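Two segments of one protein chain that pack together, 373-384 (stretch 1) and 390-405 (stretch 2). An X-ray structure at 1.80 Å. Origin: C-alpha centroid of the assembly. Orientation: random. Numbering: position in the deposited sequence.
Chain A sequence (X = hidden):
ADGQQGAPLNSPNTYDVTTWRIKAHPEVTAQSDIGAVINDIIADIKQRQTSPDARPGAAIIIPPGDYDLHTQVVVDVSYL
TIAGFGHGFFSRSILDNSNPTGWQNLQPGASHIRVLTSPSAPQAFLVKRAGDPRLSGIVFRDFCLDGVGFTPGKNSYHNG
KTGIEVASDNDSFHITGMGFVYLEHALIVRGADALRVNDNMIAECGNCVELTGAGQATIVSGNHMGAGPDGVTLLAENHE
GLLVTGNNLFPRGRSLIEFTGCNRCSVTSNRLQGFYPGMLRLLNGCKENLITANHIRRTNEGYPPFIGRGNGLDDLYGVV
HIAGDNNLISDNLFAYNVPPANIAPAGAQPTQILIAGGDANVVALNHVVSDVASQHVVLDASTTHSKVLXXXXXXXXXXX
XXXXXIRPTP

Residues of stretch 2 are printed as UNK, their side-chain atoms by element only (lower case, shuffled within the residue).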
# COMPACT_ATOMS: atom_id res chain seq x y z
N ALA A 373 0.16 12.23 -34.40
CA ALA A 373 1.60 12.12 -34.52
C ALA A 373 2.09 12.84 -33.28
O ALA A 373 1.66 13.95 -32.99
CB ALA A 373 2.08 12.83 -35.78
N SER A 374 2.99 12.21 -32.54
CA SER A 374 3.50 12.80 -31.31
C SER A 374 4.98 12.55 -31.12
O SER A 374 5.51 11.53 -31.57
CB SER A 374 2.72 12.23 -30.12
OG SER A 374 3.44 12.41 -28.91
N GLN A 375 5.67 13.50 -30.48
CA GLN A 375 7.09 13.31 -30.22
C GLN A 375 7.13 12.68 -28.83
O GLN A 375 6.81 13.34 -27.83
CB GLN A 375 7.85 14.63 -30.24
CG GLN A 375 8.15 15.18 -31.65
CD GLN A 375 8.75 14.15 -32.59
OE1 GLN A 375 8.05 13.59 -33.45
NE2 GLN A 375 10.05 13.88 -32.44
N HIS A 376 7.47 11.40 -28.80
CA HIS A 376 7.54 10.64 -27.56
C HIS A 376 8.52 11.26 -26.58
O HIS A 376 8.27 11.30 -25.37
CB HIS A 376 7.96 9.20 -27.85
CG HIS A 376 6.99 8.45 -28.70
ND1 HIS A 376 7.04 7.09 -28.86
CD2 HIS A 376 5.94 8.88 -29.45
CE1 HIS A 376 6.07 6.70 -29.66
NE2 HIS A 376 5.39 7.77 -30.03
N VAL A 377 9.64 11.72 -27.10
CA VAL A 377 10.64 12.32 -26.26
C VAL A 377 11.30 13.49 -26.96
O VAL A 377 11.63 13.42 -28.14
CB VAL A 377 11.73 11.30 -25.87
CG1 VAL A 377 12.70 11.92 -24.88
CG2 VAL A 377 11.10 10.05 -25.29
N VAL A 378 11.45 14.58 -26.22
CA VAL A 378 12.09 15.76 -26.76
C VAL A 378 13.16 16.19 -25.78
O VAL A 378 12.90 16.36 -24.59
CB VAL A 378 11.11 16.93 -26.95
CG1 VAL A 378 11.87 18.20 -27.34
CG2 VAL A 378 10.09 16.60 -28.02
N LEU A 379 14.37 16.33 -26.28
CA LEU A 379 15.48 16.76 -25.46
C LEU A 379 15.80 18.16 -25.93
O LEU A 379 16.14 18.39 -27.09
CB LEU A 379 16.69 15.85 -25.65
CG LEU A 379 16.58 14.30 -25.47
CD1 LEU A 379 16.44 13.85 -24.21
CD2 LEU A 379 15.74 13.65 -26.31
N ASP A 380 15.65 19.10 -25.01
CA ASP A 380 15.88 20.50 -25.28
C ASP A 380 17.38 20.79 -25.45
O ASP A 380 18.22 20.10 -24.87
CB ASP A 380 15.25 21.30 -24.15
CG ASP A 380 15.32 22.78 -24.37
OD1 ASP A 380 14.32 23.38 -24.84
OD2 ASP A 380 16.38 23.36 -24.06
N ALA A 381 17.69 21.79 -26.26
CA ALA A 381 19.08 22.16 -26.56
C ALA A 381 19.97 22.41 -25.34
O ALA A 381 21.19 22.49 -25.47
CB ALA A 381 19.09 23.39 -27.47
N SER A 382 19.36 22.54 -24.16
CA SER A 382 20.12 22.78 -22.95
C SER A 382 20.66 21.47 -22.42
O SER A 382 21.75 21.42 -21.83
CB SER A 382 19.24 23.43 -21.87
OG SER A 382 18.84 24.73 -22.23
N THR A 383 19.92 20.40 -22.64
CA THR A 383 20.30 19.08 -22.16
C THR A 383 21.65 18.57 -22.66
O THR A 383 22.09 18.89 -23.76
CB THR A 383 19.26 18.01 -22.54
OG1 THR A 383 19.27 17.82 -23.97
CG2 THR A 383 17.88 18.43 -22.09
N THR A 384 22.29 17.78 -21.82
CA THR A 384 23.57 17.17 -22.15
C THR A 384 23.61 15.74 -21.67
O THR A 384 23.03 15.38 -20.63
CB THR A 384 24.77 17.89 -21.49
OG1 THR A 384 24.64 17.84 -20.06
CG2 THR A 384 24.85 19.33 -21.95
N UNK A 390 14.50 2.54 -26.44
CA UNK A 390 13.19 1.92 -26.60
C UNK A 390 12.02 2.78 -26.14
O UNK A 390 11.17 2.33 -25.37
o UNK A 390 14.85 -0.21 -27.36
c UNK A 390 14.44 -0.23 -26.18
o UNK A 390 15.00 -0.89 -25.28
c UNK A 390 13.21 0.59 -25.85
N UNK A 391 11.97 4.01 -26.63
CA UNK A 391 10.89 4.93 -26.28
C UNK A 391 10.33 5.58 -27.54
O UNK A 391 9.73 6.66 -27.48
c UNK A 391 11.38 5.99 -25.30
o UNK A 391 11.74 5.40 -24.06
N UNK A 392 10.54 4.93 -28.68
CA UNK A 392 10.05 5.46 -29.94
C UNK A 392 11.02 5.31 -31.10
O UNK A 392 12.22 5.08 -30.89
N UNK A 393 10.51 5.45 -32.32
CA UNK A 393 11.35 5.36 -33.50
C UNK A 393 12.10 6.67 -33.59
O UNK A 393 11.75 7.63 -32.90
o UNK A 393 9.64 4.03 -34.61
c UNK A 393 10.52 5.15 -34.78
c UNK A 393 11.43 4.91 -35.98
N UNK A 394 13.12 6.73 -34.43
CA UNK A 394 13.90 7.94 -34.57
C UNK A 394 13.05 9.16 -34.95
O UNK A 394 13.42 10.29 -34.64
c UNK A 394 15.00 7.74 -35.60
N UNK A 395 11.92 8.94 -35.61
CA UNK A 395 11.09 10.08 -36.00
C UNK A 395 10.06 10.47 -34.95
O UNK A 395 9.29 11.41 -35.14
o UNK A 395 9.47 8.75 -37.28
c UNK A 395 10.41 9.82 -37.35
N UNK A 396 10.05 9.74 -33.83
CA UNK A 396 9.13 10.05 -32.74
C UNK A 396 9.98 10.63 -31.62
O UNK A 396 9.48 10.88 -30.51
o UNK A 396 7.60 5.91 -32.41
c UNK A 396 7.55 8.11 -33.39
c UNK A 396 6.92 6.79 -32.97
n UNK A 396 5.63 6.64 -33.26
c UNK A 396 8.41 8.78 -32.28
N UNK A 397 11.25 10.89 -31.93
CA UNK A 397 12.21 11.44 -30.97
C UNK A 397 12.95 12.68 -31.50
O UNK A 397 13.58 12.63 -32.56
c UNK A 397 12.62 9.14 -30.04
c UNK A 397 13.29 10.39 -30.61
c UNK A 397 13.59 8.02 -29.70
c UNK A 397 14.27 10.97 -29.62
N UNK A 398 12.87 13.79 -30.76
CA UNK A 398 13.55 15.01 -31.16
C UNK A 398 14.64 15.35 -30.14
O UNK A 398 14.36 15.58 -28.97
o UNK A 398 11.60 16.01 -32.22
c UNK A 398 12.60 16.22 -31.22
c UNK A 398 13.38 17.49 -31.56
N UNK A 399 15.89 15.36 -30.61
CA UNK A 399 17.01 15.69 -29.75
C UNK A 399 17.66 16.96 -30.28
O UNK A 399 18.20 16.97 -31.38
o UNK A 399 19.22 14.94 -29.06
c UNK A 399 18.03 14.55 -29.73
N UNK A 400 17.59 18.04 -29.50
CA UNK A 400 18.19 19.30 -29.91
C UNK A 400 19.59 19.38 -29.38
O UNK A 400 20.22 20.44 -29.40
c UNK A 400 14.94 20.63 -29.23
c UNK A 400 13.69 20.77 -29.80
c UNK A 400 13.60 20.92 -31.17
c UNK A 400 14.73 20.94 -31.97
c UNK A 400 16.08 20.64 -29.99
c UNK A 400 17.42 20.48 -29.35
c UNK A 400 15.97 20.79 -31.37
o UNK A 400 12.37 21.08 -31.75
N UNK A 401 20.06 18.26 -28.86
CA UNK A 401 21.40 18.22 -28.34
C UNK A 401 22.12 17.29 -29.28
O UNK A 401 21.48 16.59 -30.07
o UNK A 401 22.71 17.49 -26.45
c UNK A 401 21.39 17.65 -26.93
N UNK A 402 23.45 17.28 -29.21
CA UNK A 402 24.18 16.41 -30.10
C UNK A 402 24.94 15.32 -29.35
O UNK A 402 25.63 14.50 -29.97
c UNK A 402 25.15 17.22 -30.95
o UNK A 402 26.06 17.94 -30.14
N UNK A 403 24.81 15.32 -28.02
CA UNK A 403 25.48 14.28 -27.25
C UNK A 403 24.44 13.28 -26.78
O UNK A 403 24.73 12.42 -25.94
o UNK A 403 26.29 17.17 -25.56
c UNK A 403 26.22 14.85 -26.05
o UNK A 403 24.43 16.10 -25.08
c UNK A 403 25.60 16.13 -25.53
N UNK A 404 23.23 13.38 -27.31
CA UNK A 404 22.19 12.46 -26.92
C UNK A 404 22.42 11.12 -27.59
O UNK A 404 22.69 11.05 -28.80
c UNK A 404 19.75 11.91 -26.95
o UNK A 404 20.50 14.18 -26.61
c UNK A 404 20.80 12.96 -27.31
N UNK A 405 22.33 10.06 -26.80
CA UNK A 405 22.49 8.71 -27.31
C UNK A 405 21.07 8.16 -27.43
O UNK A 405 20.32 8.15 -26.45
c UNK A 405 23.31 7.87 -26.35
O HOH W 1 20.92 15.61 -24.20

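Position 390 carries two carbons, the second bearing two oxygens, out of reach of stretch 1: Asp390. At 391 one carbon and one oxygen follow CA; its CB lies 4.1 Å from Val377 CG2, and the backbone O accepts a hydrogen bond from His376 ND1 at 3.1 Å. This is Ser391. Position 392 has no side chain, and its phi/psi of 139/163 would jam a CB against the preceding carbonyl; an ideal CB would also sit 2.8 Å from His376 ND1. Both demands give Gly392.

At 393 one carbon carries an oxygen and a carbon, touching nothing on stretch 1: Thr393. Position 394 has a lone carbon pointing away, Ala394. Position 395 has one carbon and one oxygen, its CA-to-CB bond pointing away: Ser395. Position 396 has three carbons in line, the last bearing oxygen and nitrogen, hence an amide; its CB sits over one face of the His376 ring, 3.8 Å from the centroid. This is Gln396, whose OE1 accepts from Thr393 N at 2.9 Å, tying the loop to the side chain that covers the ring.

Position 397 has four carbons, forked at the first with one arm two carbons long, and one nears Leu379 CD2: Ile397, its CG2 4.5 Å from Leu379 CD2, sharing a sheet face with Val377 and Leu379. At 398 one carbon bears an oxygen and a carbon on the face of Val378; CB lies 4.1 Å from Val378 CG2. This is Thr398. Position 399, one carbon and one oxygen, puts CB 4.2 Å from Leu379 CD2: Ser399.

A six-carbon ring bearing an oxygen, with CB 3.8 Å from Ala381 CB, marks 400 as Tyr400; its CE2 lies 4.0 Å from Val378 CG1. At 401 the side chain is one carbon and one oxygen, and the CA-to-CB bond points toward stretch 1; the oxygen nears Thr383 O. This is Ser401, with OG 3.1 Å from Thr383 O. Position 402 has the same atoms, its CA-to-CB bond pointing away: Ser402. Position 403 has two carbons, the second with two oxygens, one near Thr384 CA: Asp403, whose OD1 accepts from Ser401 OG at 2.6 Å and lies 3.2 Å from Thr384 CA. Position 404, one carbon with an oxygen and a carbon, the oxygen near Leu379 CG, is Thr404; its OG1 lies 4.1 Å from Leu379 CG, and water 1 joins it to Thr383 OG1. Position 405 has one carbon, out of reach: Ala405.

The rule is a short parallel ladder with specific ends. Thr398 N to Val377 O (2.9 Å), Leu379 N to Thr398 O (2.8 Å) and Tyr400 N to Leu379 O (2.8 Å) set the register. Before it, His376 is held by Ser391 and Gln396; beyond it, Tyr400 packs against the start of the Asp380–Thr383 turn.

Stretch 2 (390-405) DSGTASQITSYSSDTA
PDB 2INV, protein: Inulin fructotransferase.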